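Local coordinates for protein DyP (Bjerkandera adusta, PDB 3VXJ) that is a dye-decolorizing peroxidase that probably uses peroxide at a heme b centre to oxidise dyes and other substrates, at residues P228-Y233 with P417-P422; G306-K311 with E391-Q396; P336-A341 with Q350-L355. All coordinates share one frame; numbering follows the deposited sequence.

Interaction 1 of 3, residues P228-Y233 with P417-P422. With HEM (protoporphyrin IX containing Fe), chain B.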
# COMPACT_ATOMS: atom_id res chain seq x y z
N PRO A 228 -8.47 0.95 18.98
CA PRO A 228 -8.91 1.62 20.21
C PRO A 228 -7.90 2.64 20.73
O PRO A 228 -8.29 3.70 21.24
CB PRO A 228 -9.05 0.47 21.20
CG PRO A 228 -9.35 -0.71 20.36
CD PRO A 228 -8.49 -0.52 19.14
N GLU A 229 -6.61 2.33 20.60
CA GLU A 229 -5.55 3.24 21.04
C GLU A 229 -5.54 4.53 20.20
O GLU A 229 -5.41 5.62 20.75
CB GLU A 229 -4.19 2.53 20.98
CG GLU A 229 -4.01 1.41 22.00
CD GLU A 229 -4.57 0.05 21.56
OE1 GLU A 229 -5.27 -0.07 20.52
OE2 GLU A 229 -4.32 -0.93 22.29
N PHE A 230 -5.66 4.39 18.89
CA PHE A 230 -5.76 5.55 17.99
C PHE A 230 -6.94 6.43 18.37
O PHE A 230 -6.81 7.65 18.52
CB PHE A 230 -5.88 5.05 16.55
CG PHE A 230 -6.17 6.13 15.54
CD1 PHE A 230 -5.16 6.94 15.05
CD2 PHE A 230 -7.47 6.32 15.08
CE1 PHE A 230 -5.44 7.93 14.11
CE2 PHE A 230 -7.75 7.30 14.14
CZ PHE A 230 -6.74 8.12 13.66
N ASN A 231 -8.11 5.81 18.52
CA ASN A 231 -9.33 6.53 18.87
C ASN A 231 -9.16 7.27 20.20
O ASN A 231 -9.45 8.47 20.31
CB ASN A 231 -10.50 5.55 18.95
CG ASN A 231 -11.83 6.24 19.20
OD1 ASN A 231 -12.33 6.97 18.34
ND2 ASN A 231 -12.41 6.00 20.37
N ALA A 232 -8.66 6.57 21.22
CA ALA A 232 -8.45 7.17 22.53
C ALA A 232 -7.45 8.32 22.47
O ALA A 232 -7.66 9.35 23.14
CB ALA A 232 -8.00 6.11 23.53
N TYR A 233 -6.39 8.17 21.68
CA TYR A 233 -5.41 9.23 21.50
C TYR A 233 -6.04 10.49 20.91
O TYR A 233 -5.76 11.60 21.36
CB TYR A 233 -4.23 8.78 20.63
CG TYR A 233 -3.19 9.87 20.48
CD1 TYR A 233 -2.22 10.08 21.46
CD2 TYR A 233 -3.19 10.71 19.37
CE1 TYR A 233 -1.27 11.09 21.33
CE2 TYR A 233 -2.25 11.73 19.23
CZ TYR A 233 -1.29 11.91 20.21
OH TYR A 233 -0.37 12.92 20.06
N PRO A 417 1.97 7.89 19.98
CA PRO A 417 2.27 6.46 20.08
C PRO A 417 2.16 5.79 18.71
O PRO A 417 1.36 6.22 17.88
CB PRO A 417 1.15 5.93 20.99
CG PRO A 417 0.67 7.10 21.75
CD PRO A 417 0.82 8.27 20.81
N LEU A 418 2.95 4.74 18.48
CA LEU A 418 2.84 4.01 17.22
C LEU A 418 1.58 3.15 17.22
O LEU A 418 1.40 2.30 18.10
CB LEU A 418 4.09 3.16 16.97
CG LEU A 418 4.24 2.50 15.59
CD1 LEU A 418 4.20 3.48 14.41
CD2 LEU A 418 5.52 1.66 15.53
N PHE A 419 0.69 3.38 16.26
CA PHE A 419 -0.56 2.64 16.15
C PHE A 419 -0.54 1.61 15.02
O PHE A 419 -1.53 0.89 14.80
CB PHE A 419 -1.74 3.59 15.93
CG PHE A 419 -1.86 4.67 16.95
CD1 PHE A 419 -2.09 4.36 18.29
CD2 PHE A 419 -1.79 6.00 16.57
CE1 PHE A 419 -2.22 5.38 19.25
CE2 PHE A 419 -1.91 7.03 17.52
CZ PHE A 419 -2.12 6.71 18.85
N VAL A 420 0.58 1.55 14.31
CA VAL A 420 0.75 0.67 13.16
C VAL A 420 2.03 -0.12 13.40
O VAL A 420 3.12 0.45 13.46
CB VAL A 420 0.85 1.46 11.83
CG1 VAL A 420 1.13 0.51 10.67
CG2 VAL A 420 -0.43 2.26 11.58
N ILE A 421 1.90 -1.43 13.54
CA ILE A 421 3.01 -2.29 13.93
C ILE A 421 3.37 -3.22 12.78
O ILE A 421 2.55 -4.06 12.39
CB ILE A 421 2.64 -3.15 15.15
CG1 ILE A 421 2.05 -2.30 16.29
CG2 ILE A 421 3.85 -3.96 15.63
CD1 ILE A 421 3.01 -1.30 16.92
N PRO A 422 4.58 -3.08 12.20
CA PRO A 422 4.98 -4.04 11.17
C PRO A 422 5.24 -5.42 11.77
O PRO A 422 6.02 -5.56 12.72
CB PRO A 422 6.28 -3.43 10.61
CG PRO A 422 6.26 -1.98 11.04
CD PRO A 422 5.57 -1.99 12.37
CHA HEM B . -2.73 7.27 1.07
CHB HEM B . -3.87 4.73 5.03
CHC HEM B . 0.56 2.81 5.14
CHD HEM B . 1.72 5.31 1.16
C1A HEM B . -3.41 6.78 2.15
C2A HEM B . -4.75 7.15 2.53
C3A HEM B . -5.06 6.46 3.64
C4A HEM B . -3.94 5.60 3.96
CMA HEM B . -6.38 6.50 4.44
CAA HEM B . -5.61 8.23 1.82
CBA HEM B . -6.46 7.72 0.66
CGA HEM B . -5.68 7.36 -0.58
O1A HEM B . -5.15 8.26 -1.27
O2A HEM B . -5.60 6.15 -0.90
C1B HEM B . -2.78 3.98 5.40
C2B HEM B . -2.72 3.08 6.53
C3B HEM B . -1.49 2.54 6.56
C4B HEM B . -0.75 3.08 5.44
CMB HEM B . -3.89 2.84 7.51
CAB HEM B . -0.91 1.50 7.55
CBB HEM B . -1.69 0.67 8.23
C1C HEM B . 1.27 3.36 4.10
C2C HEM B . 2.68 3.13 3.81
C3C HEM B . 3.00 3.83 2.72
C4C HEM B . 1.81 4.52 2.28
CMC HEM B . 3.59 2.21 4.65
CAC HEM B . 4.37 3.92 1.99
CBC HEM B . 5.53 3.93 2.66
C1D HEM B . 0.61 6.00 0.75
C2D HEM B . 0.54 6.73 -0.50
C3D HEM B . -0.82 7.34 -0.52
C4D HEM B . -1.46 6.92 0.71
CMD HEM B . 1.61 6.90 -1.59
CAD HEM B . -1.36 8.24 -1.64
CBD HEM B . -0.82 9.65 -1.39
CGD HEM B . -1.25 10.60 -2.47
O1D HEM B . -1.79 11.68 -2.11
O2D HEM B . -1.06 10.30 -3.67
NA HEM B . -2.95 5.85 3.05
NB HEM B . -1.54 3.99 4.76
NC HEM B . 0.79 4.24 3.16
ND HEM B . -0.60 6.10 1.42
FE HEM B . -1.05 5.10 3.15
O HOH W 1 -1.76 3.64 1.99
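Phe-419 presents one face of its ring to the backbone of Phe-230, whose CA stands 3.8 Å from the ring centroid and only 11° off the normal, a CH-pi contact. The opposite face is covered by O of Pro-417, two residues back in the same loop, 3.3 Å above the plane, which leaves the ring clamped between the helix backbone and its own loop. Phe-230 also turns the edge of its ring to the face of Phe-419 in an offset edge-to-face pair with the planes at 86°; CD1 of Phe-230 lies 3.8 Å from CD2 of Phe-419. At the far tip of Phe-419, CZ presses on CB of Tyr-233 at 3.5 Å, and the two rings meet obliquely. The Phe-419 torsion, CG anti to the carbonyl carbon (chi1 -55°), sends the ring across to the helix. Phe-230, Tyr-233 and Phe-419 thus make an aromatic cluster where helix 227-236 packs against the loop entering strand 420-430, an edge strand of the antiparallel sheet of the C-terminal ferredoxin-like half. An alanine at Phe-419 would probably open a gap against the helix and leave the Phe-230 and Tyr-233 rings freer to turn. Tyr-233 is also met by Pro-417, whose CD comes 3.5 Å from CE1 of the tyrosine. Beside the cluster, CB of Glu-229 lies 3.9 Å from CE1 of Phe-419, while its carboxylate leads away to Thr-348. Phe-230 is further stacked on Phe-167, and beyond Phe-419 the chain runs to the heme, where CG1 of Val-420 touches the vinyl CBB at 3.7 Å.

Interaction 2 of 3, residues G306-K311 with E391-Q396. With HEM (protoporphyrin IX containing Fe), chain B.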
# COMPACT_ATOMS: atom_id res chain seq x y z
N GLY A 306 3.39 17.38 7.91
CA GLY A 306 3.69 15.97 8.19
C GLY A 306 2.52 14.99 8.14
O GLY A 306 2.69 13.84 8.56
N ALA A 307 1.37 15.41 7.62
CA ALA A 307 0.22 14.52 7.42
C ALA A 307 0.59 13.35 6.50
O ALA A 307 1.39 13.50 5.57
CB ALA A 307 -0.95 15.30 6.86
N HIS A 308 -0.02 12.19 6.74
CA HIS A 308 0.29 10.97 6.00
C HIS A 308 0.37 11.17 4.49
O HIS A 308 1.39 10.84 3.89
CB HIS A 308 -0.72 9.87 6.34
CG HIS A 308 -0.45 8.56 5.66
ND1 HIS A 308 0.63 7.76 5.98
CD2 HIS A 308 -1.12 7.91 4.67
CE1 HIS A 308 0.62 6.68 5.21
NE2 HIS A 308 -0.44 6.74 4.42
N VAL A 309 -0.70 11.68 3.88
CA VAL A 309 -0.72 11.74 2.41
C VAL A 309 0.27 12.77 1.87
O VAL A 309 0.80 12.59 0.76
CB VAL A 309 -2.14 11.96 1.83
CG1 VAL A 309 -3.06 10.80 2.22
CG2 VAL A 309 -2.74 13.29 2.26
N ARG A 310 0.54 13.81 2.65
CA ARG A 310 1.50 14.84 2.24
C ARG A 310 2.94 14.34 2.32
O ARG A 310 3.77 14.69 1.47
CB ARG A 310 1.31 16.11 3.07
CG ARG A 310 2.14 17.29 2.61
CD ARG A 310 1.62 18.55 3.26
NE ARG A 310 2.32 19.73 2.77
CZ ARG A 310 2.01 20.98 3.08
NH1 ARG A 310 1.02 21.24 3.94
NH2 ARG A 310 2.69 21.99 2.53
N LYS A 311 3.23 13.51 3.31
CA LYS A 311 4.54 12.85 3.42
C LYS A 311 4.78 11.83 2.32
O LYS A 311 5.87 11.74 1.77
CB LYS A 311 4.67 12.19 4.77
CG LYS A 311 4.89 13.17 5.92
CD LYS A 311 6.35 13.64 6.02
CE LYS A 311 6.79 13.74 7.47
NZ LYS A 311 8.26 13.90 7.59
N GLU A 391 5.91 11.40 10.43
CA GLU A 391 4.56 11.12 9.96
C GLU A 391 3.84 10.28 11.03
O GLU A 391 4.33 9.21 11.41
CB GLU A 391 4.65 10.40 8.62
CG GLU A 391 3.38 10.46 7.79
CD GLU A 391 2.32 9.53 8.31
OE1 GLU A 391 2.43 8.31 8.06
OE2 GLU A 391 1.36 10.03 8.97
N PRO A 392 2.69 10.76 11.54
CA PRO A 392 2.08 10.10 12.70
C PRO A 392 1.49 8.70 12.46
O PRO A 392 1.36 7.95 13.43
CB PRO A 392 0.97 11.07 13.12
CG PRO A 392 0.67 11.86 11.87
CD PRO A 392 2.01 12.02 11.21
N ILE A 393 1.14 8.36 11.22
CA ILE A 393 0.55 7.05 10.95
C ILE A 393 1.61 5.97 10.79
O ILE A 393 1.56 4.96 11.51
CB ILE A 393 -0.43 7.12 9.75
CG1 ILE A 393 -1.49 8.22 9.97
CG2 ILE A 393 -1.09 5.76 9.49
CD1 ILE A 393 -2.23 8.18 11.33
N ILE A 394 2.57 6.16 9.89
CA ILE A 394 3.58 5.12 9.64
C ILE A 394 5.04 5.56 9.80
O ILE A 394 5.94 4.77 9.58
CB ILE A 394 3.36 4.30 8.32
CG1 ILE A 394 3.07 5.21 7.12
CG2 ILE A 394 2.25 3.26 8.50
CD1 ILE A 394 4.30 5.88 6.54
N GLY A 395 5.29 6.80 10.21
CA GLY A 395 6.67 7.23 10.48
C GLY A 395 7.25 6.45 11.65
O GLY A 395 6.57 6.22 12.66
N GLN A 396 8.52 6.04 11.55
CA GLN A 396 9.07 5.13 12.57
C GLN A 396 10.20 5.64 13.47
O GLN A 396 10.57 4.99 14.45
CB GLN A 396 9.36 3.76 11.98
CG GLN A 396 8.06 3.03 11.65
CD GLN A 396 8.26 1.57 11.39
OE1 GLN A 396 7.66 0.73 12.07
NE2 GLN A 396 9.09 1.24 10.41
CHA HEM B . -2.73 7.27 1.07
CHB HEM B . -3.87 4.73 5.03
CHC HEM B . 0.56 2.81 5.14
CHD HEM B . 1.72 5.31 1.16
C1A HEM B . -3.41 6.78 2.15
C2A HEM B . -4.75 7.15 2.53
C3A HEM B . -5.06 6.46 3.64
C4A HEM B . -3.94 5.60 3.96
CMA HEM B . -6.38 6.50 4.44
CAA HEM B . -5.61 8.23 1.82
CBA HEM B . -6.46 7.72 0.66
CGA HEM B . -5.68 7.36 -0.58
O1A HEM B . -5.15 8.26 -1.27
O2A HEM B . -5.60 6.15 -0.90
C1B HEM B . -2.78 3.98 5.40
C2B HEM B . -2.72 3.08 6.53
C3B HEM B . -1.49 2.54 6.56
C4B HEM B . -0.75 3.08 5.44
CMB HEM B . -3.89 2.84 7.51
CAB HEM B . -0.91 1.50 7.55
CBB HEM B . -1.69 0.67 8.23
C1C HEM B . 1.27 3.36 4.10
C2C HEM B . 2.68 3.13 3.81
C3C HEM B . 3.00 3.83 2.72
C4C HEM B . 1.81 4.52 2.28
CMC HEM B . 3.59 2.21 4.65
CAC HEM B . 4.37 3.92 1.99
CBC HEM B . 5.53 3.93 2.66
C1D HEM B . 0.61 6.00 0.75
C2D HEM B . 0.54 6.73 -0.50
C3D HEM B . -0.82 7.34 -0.52
C4D HEM B . -1.46 6.92 0.71
CMD HEM B . 1.61 6.90 -1.59
CAD HEM B . -1.36 8.24 -1.64
CBD HEM B . -0.82 9.65 -1.39
CGD HEM B . -1.25 10.60 -2.47
O1D HEM B . -1.79 11.68 -2.11
O2D HEM B . -1.06 10.30 -3.67
NA HEM B . -2.95 5.85 3.05
NB HEM B . -1.54 3.99 4.76
NC HEM B . 0.79 4.24 3.16
ND HEM B . -0.60 6.10 1.42
FE HEM B . -1.05 5.10 3.15
O HOH W 1 -1.76 3.64 1.99
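His-308 gives ND1 to Glu-391 OE1 in a 2.8 Å hydrogen bond that is nearly straight. OE1 lies in the imidazole plane at the ring edge, the carboxylate plane is turned 69° from it, and ND1 meets OE1 from above the carboxylate. Two backbone bonds fix the carboxylate: Ile-394 N reaches OE1 from the opposite face to ND1, and Ile-393 N binds Glu-391 OE2 at 2.8 Å. The other ring nitrogen of His-308, NE2, ligates the heme iron at 2.2 Å.

Packing contacts fill in the rest. CG1 of Ile-394 sits at the imidazole edge, 3.4 Å from CE1 of His-308, while its CG2 touches the heme vinyl carbon CAB. The Lys-311 chain slides past that of Glu-391 in the opposite direction, CG to CG at 3.6 Å, and its ammonium continues to Phe-380 O, Trp-374 O and Gly-389 O. Gly-306 O, a buried carbonyl without a hydrogen-bond partner, abuts CD of Pro-392 at 3.3 Å.

This is the proximal site of a heme peroxidase: the buried carboxylate probably holds the axial imidazole at its rotation and, as in other peroxidases, is likely to strengthen its electron donation to the iron.

Interaction 3 of 3, residues P336-A341 with Q350-L355. With HEM (protoporphyrin IX containing Fe), chain B.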
# COMPACT_ATOMS: atom_id res chain seq x y z
N PRO A 336 -11.43 -8.46 12.35
CA PRO A 336 -12.80 -8.11 12.71
C PRO A 336 -12.96 -6.62 12.98
O PRO A 336 -11.98 -5.91 13.23
CB PRO A 336 -13.02 -8.89 14.01
CG PRO A 336 -11.66 -8.99 14.61
CD PRO A 336 -10.73 -9.16 13.44
N GLU A 337 -14.20 -6.16 12.94
CA GLU A 337 -14.54 -4.82 13.37
C GLU A 337 -14.16 -4.61 14.83
O GLU A 337 -14.08 -5.57 15.61
CB GLU A 337 -16.02 -4.54 13.13
CG GLU A 337 -16.36 -4.49 11.64
CD GLU A 337 -15.67 -3.34 10.94
OE1 GLU A 337 -16.16 -2.21 11.09
OE2 GLU A 337 -14.65 -3.58 10.26
N THR A 338 -13.91 -3.36 15.19
CA THR A 338 -13.56 -3.01 16.55
C THR A 338 -14.86 -2.85 17.34
O THR A 338 -15.70 -2.01 17.00
CB THR A 338 -12.69 -1.73 16.59
OG1 THR A 338 -11.55 -1.88 15.73
CG2 THR A 338 -12.20 -1.46 18.00
N SER A 339 -15.01 -3.67 18.37
CA SER A 339 -16.22 -3.69 19.18
C SER A 339 -16.37 -2.43 20.03
O SER A 339 -15.41 -1.70 20.26
CB SER A 339 -16.25 -4.93 20.09
OG SER A 339 -15.31 -4.83 21.14
N ASP A 340 -17.60 -2.20 20.50
CA ASP A 340 -17.91 -1.06 21.37
C ASP A 340 -17.14 -1.14 22.69
O ASP A 340 -16.65 -0.13 23.19
CB ASP A 340 -19.41 -0.98 21.63
CG ASP A 340 -20.23 -0.84 20.35
OD1 ASP A 340 -19.85 -0.02 19.48
OD2 ASP A 340 -21.25 -1.55 20.23
N ALA A 341 -17.00 -2.36 23.21
CA ALA A 341 -16.28 -2.61 24.46
C ALA A 341 -14.78 -2.40 24.31
O ALA A 341 -14.10 -1.96 25.24
CB ALA A 341 -16.57 -4.02 24.97
N GLN A 350 -8.19 -7.65 19.65
CA GLN A 350 -8.24 -8.53 18.49
C GLN A 350 -7.22 -8.09 17.46
O GLN A 350 -6.89 -6.91 17.37
CB GLN A 350 -9.64 -8.55 17.87
CG GLN A 350 -10.75 -8.82 18.88
CD GLN A 350 -12.10 -9.02 18.24
OE1 GLN A 350 -12.94 -8.11 18.24
NE2 GLN A 350 -12.33 -10.21 17.70
N ASP A 351 -6.72 -9.05 16.69
CA ASP A 351 -5.78 -8.82 15.61
C ASP A 351 -6.51 -8.30 14.38
O ASP A 351 -7.34 -8.99 13.80
CB ASP A 351 -5.03 -10.13 15.30
CG ASP A 351 -3.95 -9.97 14.24
OD1 ASP A 351 -3.51 -8.83 14.00
OD2 ASP A 351 -3.55 -11.00 13.65
N ARG A 352 -6.21 -7.06 14.01
CA ARG A 352 -6.73 -6.44 12.81
C ARG A 352 -5.67 -5.50 12.25
O ARG A 352 -4.75 -5.08 12.96
CB ARG A 352 -8.02 -5.65 13.10
CG ARG A 352 -7.84 -4.50 14.09
CD ARG A 352 -9.16 -3.77 14.35
NE ARG A 352 -10.17 -4.64 14.98
CZ ARG A 352 -10.28 -4.85 16.29
NH1 ARG A 352 -9.44 -4.30 17.16
NH2 ARG A 352 -11.24 -5.64 16.74
N GLY A 353 -5.78 -5.15 10.98
CA GLY A 353 -4.79 -4.26 10.39
C GLY A 353 -4.92 -4.13 8.89
O GLY A 353 -6.03 -4.12 8.35
N LEU A 354 -3.77 -4.03 8.23
CA LEU A 354 -3.71 -3.78 6.80
C LEU A 354 -2.70 -4.70 6.18
O LEU A 354 -1.57 -4.82 6.65
CB LEU A 354 -3.33 -2.31 6.51
CG LEU A 354 -3.47 -1.81 5.06
CD1 LEU A 354 -4.95 -1.77 4.63
CD2 LEU A 354 -2.83 -0.43 4.88
N LEU A 355 -3.13 -5.39 5.13
CA LEU A 355 -2.22 -6.11 4.25
C LEU A 355 -1.86 -5.14 3.13
O LEU A 355 -2.63 -4.94 2.19
CB LEU A 355 -2.87 -7.40 3.73
CG LEU A 355 -3.39 -8.31 4.85
CD1 LEU A 355 -4.02 -9.58 4.30
CD2 LEU A 355 -2.30 -8.66 5.85
CHA HEM B . -2.73 7.27 1.07
CHB HEM B . -3.87 4.73 5.03
CHC HEM B . 0.56 2.81 5.14
CHD HEM B . 1.72 5.31 1.16
C1A HEM B . -3.41 6.78 2.15
C2A HEM B . -4.75 7.15 2.53
C3A HEM B . -5.06 6.46 3.64
C4A HEM B . -3.94 5.60 3.96
CMA HEM B . -6.38 6.50 4.44
CAA HEM B . -5.61 8.23 1.82
CBA HEM B . -6.46 7.72 0.66
CGA HEM B . -5.68 7.36 -0.58
O1A HEM B . -5.15 8.26 -1.27
O2A HEM B . -5.60 6.15 -0.90
C1B HEM B . -2.78 3.98 5.40
C2B HEM B . -2.72 3.08 6.53
C3B HEM B . -1.49 2.54 6.56
C4B HEM B . -0.75 3.08 5.44
CMB HEM B . -3.89 2.84 7.51
CAB HEM B . -0.91 1.50 7.55
CBB HEM B . -1.69 0.67 8.23
C1C HEM B . 1.27 3.36 4.10
C2C HEM B . 2.68 3.13 3.81
C3C HEM B . 3.00 3.83 2.72
C4C HEM B . 1.81 4.52 2.28
CMC HEM B . 3.59 2.21 4.65
CAC HEM B . 4.37 3.92 1.99
CBC HEM B . 5.53 3.93 2.66
C1D HEM B . 0.61 6.00 0.75
C2D HEM B . 0.54 6.73 -0.50
C3D HEM B . -0.82 7.34 -0.52
C4D HEM B . -1.46 6.92 0.71
CMD HEM B . 1.61 6.90 -1.59
CAD HEM B . -1.36 8.24 -1.64
CBD HEM B . -0.82 9.65 -1.39
CGD HEM B . -1.25 10.60 -2.47
O1D HEM B . -1.79 11.68 -2.11
O2D HEM B . -1.06 10.30 -3.67
NA HEM B . -2.95 5.85 3.05
NB HEM B . -1.54 3.99 4.76
NC HEM B . 0.79 4.24 3.16
ND HEM B . -0.60 6.10 1.42
FE HEM B . -1.05 5.10 3.15
O HOH W 1 -1.76 3.64 1.99
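Arg-352 gives its NE to Pro-336 O in a 2.8 Å hydrogen bond, almost straight at 178°, with the acceptor in the guanidinium plane. From the acceptor's side the donor is tilted 27° out of the carbonyl plane. Its NH2 makes a second, weak bond to the next carbonyl, Glu-337 O, at 3.1 Å. One side chain therefore bridges two successive peptide carbonyls of the turn after strand 328-334 and so would help fix the course of that backbone. The torsions bring it there: CG lies between the backbone N and the carbonyl carbon (chi1 62°), and a bend at chi3 turns NE toward the Pro-336 carbonyl.

Van der Waals contacts complete the grip. Thr-338 crosses the arginine at about a right angle and lays OG1 over one guanidinium face, offset toward the rim; at 3.2 Å from NE of Arg-352 its angle is too poor for a hydrogen bond. CG2 of Thr-338 lies 4.0 Å from NH1 of the same arginine. The Pro-336 ring packs on Gln-350 and Asp-351, CD of Pro-336 standing 3.4 Å from Asp-351 O and CG of Pro-336 3.9 Å from CB of Gln-350.

Charged partners lie outside: Arg-352 NH1 forms a salt bridge with Glu-342, and Glu-337 is paired with Arg-157. The contact ties the two ends of the connection between antiparallel neighbours 328-334 and 353-360, in which helix 340-345 begins with Ser-339 as N-cap, its OG capping Glu-342 N. Thr-338 and Arg-352 also rest against Val-227, at the start of helix 227-236.

In the fold
From the N terminus, the 228-233 helix comes first and waits until 417-422 to close interaction 1, the widest loop. Within that loop 306-311 meets 391-396, and inside this second loop lies interaction 3, a short closure of 336-341 on 350-355; the three are concentric and none crosses. Interactions 1 and 3 serve the same antiparallel sheet, at strands 420-430 and 353-360, and touch where Pro-228 CG meets Thr-338 CG2 at 3.8 Å. Interactions 1 and 2 touch through Val-420 and Ile-394, whereas 2 and 3 stay about 7 Å apart at their nearest atoms. The heme is touched by residues of all three segment pairs: Val-420, then His-308, Val-309 and Ile-394, and Leu-354.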